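Local atomic coordinates of rhino (Drosophila melanogaster, PDB entry 5XYV), a protein that binds Deadlock through its chromoshadow domain and probably takes part in specifying the germline clusters that give rise to piRNAs. Residues Gly11-Lys16 with Glu49-Gln54. Numbering follows the deposited sequence.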
ATOM      1  N   GLY B  11      -5.400  21.559  11.543  1.00 39.17           N
ATOM      2  CA  GLY B  11      -4.279  22.330  11.071  1.00 34.94           C
ATOM      3  C   GLY B  11      -2.982  21.900  11.729  1.00 39.14           C
ATOM      4  O   GLY B  11      -2.048  22.694  11.797  1.00 39.71           O
ATOM      5  N   LEU B  12      -2.911  20.663  12.221  1.00 32.87           N
ATOM      6  CA  LEU B  12      -1.653  20.160  12.787  1.00 33.69           C
ATOM      7  C   LEU B  12      -0.871  19.297  11.806  1.00 37.64           C
ATOM      8  O   LEU B  12      -1.395  18.874  10.772  1.00 38.44           O
ATOM      9  CB  LEU B  12      -1.900  19.362  14.066  1.00 36.04           C
ATOM     10  CG  LEU B  12      -2.813  19.986  15.114  1.00 36.96           C
ATOM     11  CD1 LEU B  12      -3.184  18.955  16.174  1.00 33.12           C
ATOM     12  CD2 LEU B  12      -2.122  21.184  15.744  1.00 32.87           C
ATOM     13  N   ASP B  13       0.385  19.037  12.141  1.00 40.04           N
ATOM     14  CA  ASP B  13       1.235  18.188  11.322  1.00 38.39           C
ATOM     15  C   ASP B  13       1.070  16.711  11.669  1.00 38.83           C
ATOM     16  O   ASP B  13       0.973  16.339  12.846  1.00 39.95           O
ATOM     17  CB  ASP B  13       2.695  18.602  11.477  1.00 43.28           C
ATOM     18  CG  ASP B  13       3.022  19.869  10.715  1.00 53.17           C
ATOM     19  OD1 ASP B  13       2.321  20.172   9.719  1.00 56.94           O
ATOM     20  OD2 ASP B  13       3.979  20.562  11.115  1.00 50.56           O
ATOM     21  N   LEU B  14       1.037  15.875  10.633  1.00 39.75           N
ATOM     22  CA  LEU B  14       0.860  14.434  10.798  1.00 35.46           C
ATOM     23  C   LEU B  14       1.932  13.849  11.724  1.00 39.05           C
ATOM     24  O   LEU B  14       3.118  14.150  11.568  1.00 37.78           O
ATOM     25  CB  LEU B  14       0.894  13.733   9.436  1.00 34.05           C
ATOM     26  CG  LEU B  14       0.546  12.245   9.372  1.00 37.15           C
ATOM     27  CD1 LEU B  14      -0.885  12.003   9.781  1.00 32.48           C
ATOM     28  CD2 LEU B  14       0.782  11.706   7.976  1.00 34.95           C
ATOM     29  N   ASP B  15       1.515  13.041  12.698  1.00 35.50           N
ATOM     30  CA  ASP B  15       2.473  12.423  13.601  1.00 38.21           C
ATOM     31  C   ASP B  15       2.747  11.013  13.099  1.00 35.04           C
ATOM     32  O   ASP B  15       3.699  10.793  12.333  1.00 42.29           O
ATOM     33  CB  ASP B  15       1.954  12.403  15.041  1.00 39.09           C
ATOM     34  CG  ASP B  15       3.065  12.205  16.064  1.00 43.45           C
ATOM     35  OD1 ASP B  15       4.227  12.543  15.751  1.00 49.48           O
ATOM     36  OD2 ASP B  15       2.763  11.712  17.172  1.00 46.97           O
ATOM     37  N   LYS B  16       1.909  10.068  13.524  1.00 30.64           N
ATOM     38  CA  LYS B  16       1.998   8.662  13.103  1.00 36.01           C
ATOM     39  C   LYS B  16       0.734   8.222  12.317  1.00 30.03           C
ATOM     40  O   LYS B  16      -0.363   8.754  12.534  1.00 30.17           O
ATOM     41  CB  LYS B  16       2.216   7.741  14.333  1.00 32.32           C
ATOM     42  CG  LYS B  16       3.386   8.105  15.268  1.00 38.26           C
ATOM     43  CD  LYS B  16       4.544   8.755  14.530  1.00 54.04           C
ATOM     44  CE  LYS B  16       5.531   9.570  15.430  1.00 52.24           C
ATOM     45  NZ  LYS B  16       6.580   8.731  16.163  1.00 52.20           N
ATOM     46  N   GLU B  49      -1.407  14.242  -0.802  1.00 34.53           N
ATOM     47  CA  GLU B  49      -0.538  15.245  -1.396  1.00 41.07           C
ATOM     48  C   GLU B  49       0.314  15.974  -0.372  1.00 41.06           C
ATOM     49  O   GLU B  49       1.363  16.526  -0.704  1.00 43.38           O
ATOM     50  CB  GLU B  49      -1.389  16.240  -2.189  1.00 47.33           C
ATOM     51  CG  GLU B  49      -2.284  15.561  -3.233  1.00 55.71           C
ATOM     52  CD  GLU B  49      -2.814  16.533  -4.270  1.00 70.03           C
ATOM     53  OE1 GLU B  49      -3.590  17.446  -3.915  1.00 70.63           O
ATOM     54  OE2 GLU B  49      -2.413  16.398  -5.443  1.00 74.21           O
ATOM     55  N   ALA B  50      -0.143  15.981   0.872  1.00 34.79           N
ATOM     56  CA  ALA B  50       0.615  16.592   1.959  1.00 33.38           C
ATOM     57  C   ALA B  50       1.658  15.648   2.509  1.00 30.62           C
ATOM     58  O   ALA B  50       2.751  16.081   2.891  1.00 22.27           O
ATOM     59  CB  ALA B  50      -0.341  17.044   3.098  1.00 36.38           C
ATOM     60  N   TYR B  51       1.332  14.354   2.563  1.00 30.62           N
ATOM     61  CA  TYR B  51       2.246  13.394   3.205  1.00 28.27           C
ATOM     62  C   TYR B  51       2.574  12.140   2.405  1.00 25.78           C
ATOM     63  O   TYR B  51       2.535  11.050   2.965  1.00 27.77           O
ATOM     64  CB  TYR B  51       1.663  12.958   4.560  1.00 28.47           C
ATOM     65  CG  TYR B  51       1.342  14.111   5.473  1.00 31.80           C
ATOM     66  CD1 TYR B  51       2.340  14.726   6.214  1.00 32.90           C
ATOM     67  CD2 TYR B  51       0.039  14.584   5.595  1.00 31.81           C
ATOM     68  CE1 TYR B  51       2.055  15.792   7.041  1.00 31.26           C
ATOM     69  CE2 TYR B  51      -0.255  15.640   6.418  1.00 29.68           C
ATOM     70  CZ  TYR B  51       0.760  16.238   7.142  1.00 33.66           C
ATOM     71  OH  TYR B  51       0.469  17.290   7.980  1.00 37.04           O
ATOM     72  N   PRO B  52       2.923  12.283   1.116  1.00 26.96           N
ATOM     73  CA  PRO B  52       3.013  11.061   0.309  1.00 31.01           C
ATOM     74  C   PRO B  52       4.053  10.059   0.802  1.00 26.85           C
ATOM     75  O   PRO B  52       3.743   8.870   0.841  1.00 25.02           O
ATOM     76  CB  PRO B  52       3.371  11.583  -1.102  1.00 34.89           C
ATOM     77  CG  PRO B  52       3.913  12.957  -0.882  1.00 28.11           C
ATOM     78  CD  PRO B  52       3.283  13.493   0.352  1.00 25.93           C
ATOM     79  N   LEU B  53       5.235  10.510   1.200  1.00 26.85           N
ATOM     80  CA  LEU B  53       6.277   9.562   1.590  1.00 25.86           C
ATOM     81  C   LEU B  53       5.994   8.886   2.920  1.00 28.11           C
ATOM     82  O   LEU B  53       6.426   7.754   3.147  1.00 25.74           O
ATOM     83  CB  LEU B  53       7.650  10.235   1.645  1.00 27.40           C
ATOM     84  CG  LEU B  53       8.284  10.672   0.325  1.00 28.67           C
ATOM     85  CD1 LEU B  53       9.566  11.423   0.611  1.00 33.14           C
ATOM     86  CD2 LEU B  53       8.572   9.446  -0.531  1.00 32.26           C
ATOM     87  N   GLN B  54       5.279   9.567   3.808  1.00 26.36           N
ATOM     88  CA  GLN B  54       4.912   8.933   5.067  1.00 32.31           C
ATOM     89  C   GLN B  54       3.872   7.840   4.835  1.00 31.40           C
ATOM     90  O   GLN B  54       3.910   6.795   5.476  1.00 30.51           O
ATOM     91  CB  GLN B  54       4.405   9.970   6.068  1.00 36.19           C
ATOM     92  CG  GLN B  54       5.524  10.677   6.792  1.00 39.17           C
ATOM     93  CD  GLN B  54       5.033  11.712   7.768  1.00 43.92           C
ATOM     94  OE1 GLN B  54       4.508  11.377   8.830  1.00 43.31           O
ATOM     95  NE2 GLN B  54       5.241  12.979   7.439  1.00 43.71           N
TER
HETATM   96  O   HOH W   1       5.825  12.587  10.667  1.00 48.85           O
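With CG anti to its carbonyl carbon (chi1 -55°), Tyr51 sends its ring across to Leu14 of strand 14-23, which, its CG anti to the backbone N, lays CB over one ring face, with CD2 on the same side above the rim at CG. CB sits over the hydroxyl-bearing half in a CH-pi contact, 3.5 Å from the centroid of the Tyr51 ring and 17° off its normal, while CD2 of Leu14 lies 3.5 Å from CG of Tyr51, at the root of the ring. At the far end, OH of Tyr51 accepts the backbone N-H of Leu14, with N 3.1 Å away and an angle of 154° at the hydrogen. One aromatic side chain thus grips a single residue twice, by its face and by its tip.

In the chromoshadow domain, a three-stranded antiparallel sheet is followed by helix 52-61, and Tyr51 is its N-cap residue. The contact therefore ties the helix start to strand 14-23, whose Leu14 also packs on Val31 and Trp33 of strand 26-33. A leucine in place of Tyr51 would probably leave the Leu14 N-H without this acceptor, its CB without the flat surface it rests on and its CD2 without its aromatic neighbour.

One helical turn further on, the extended side chain of Gln54 runs alongside Leu14 in the opposite direction. A water hydrogen-bonded to OE1 of Gln54 at 2.6 Å also reaches O of Asp15 at 3.2 Å, bridging the two oxygens. Asp15, with Lys16, faces Thr32 in a classic beta bulge.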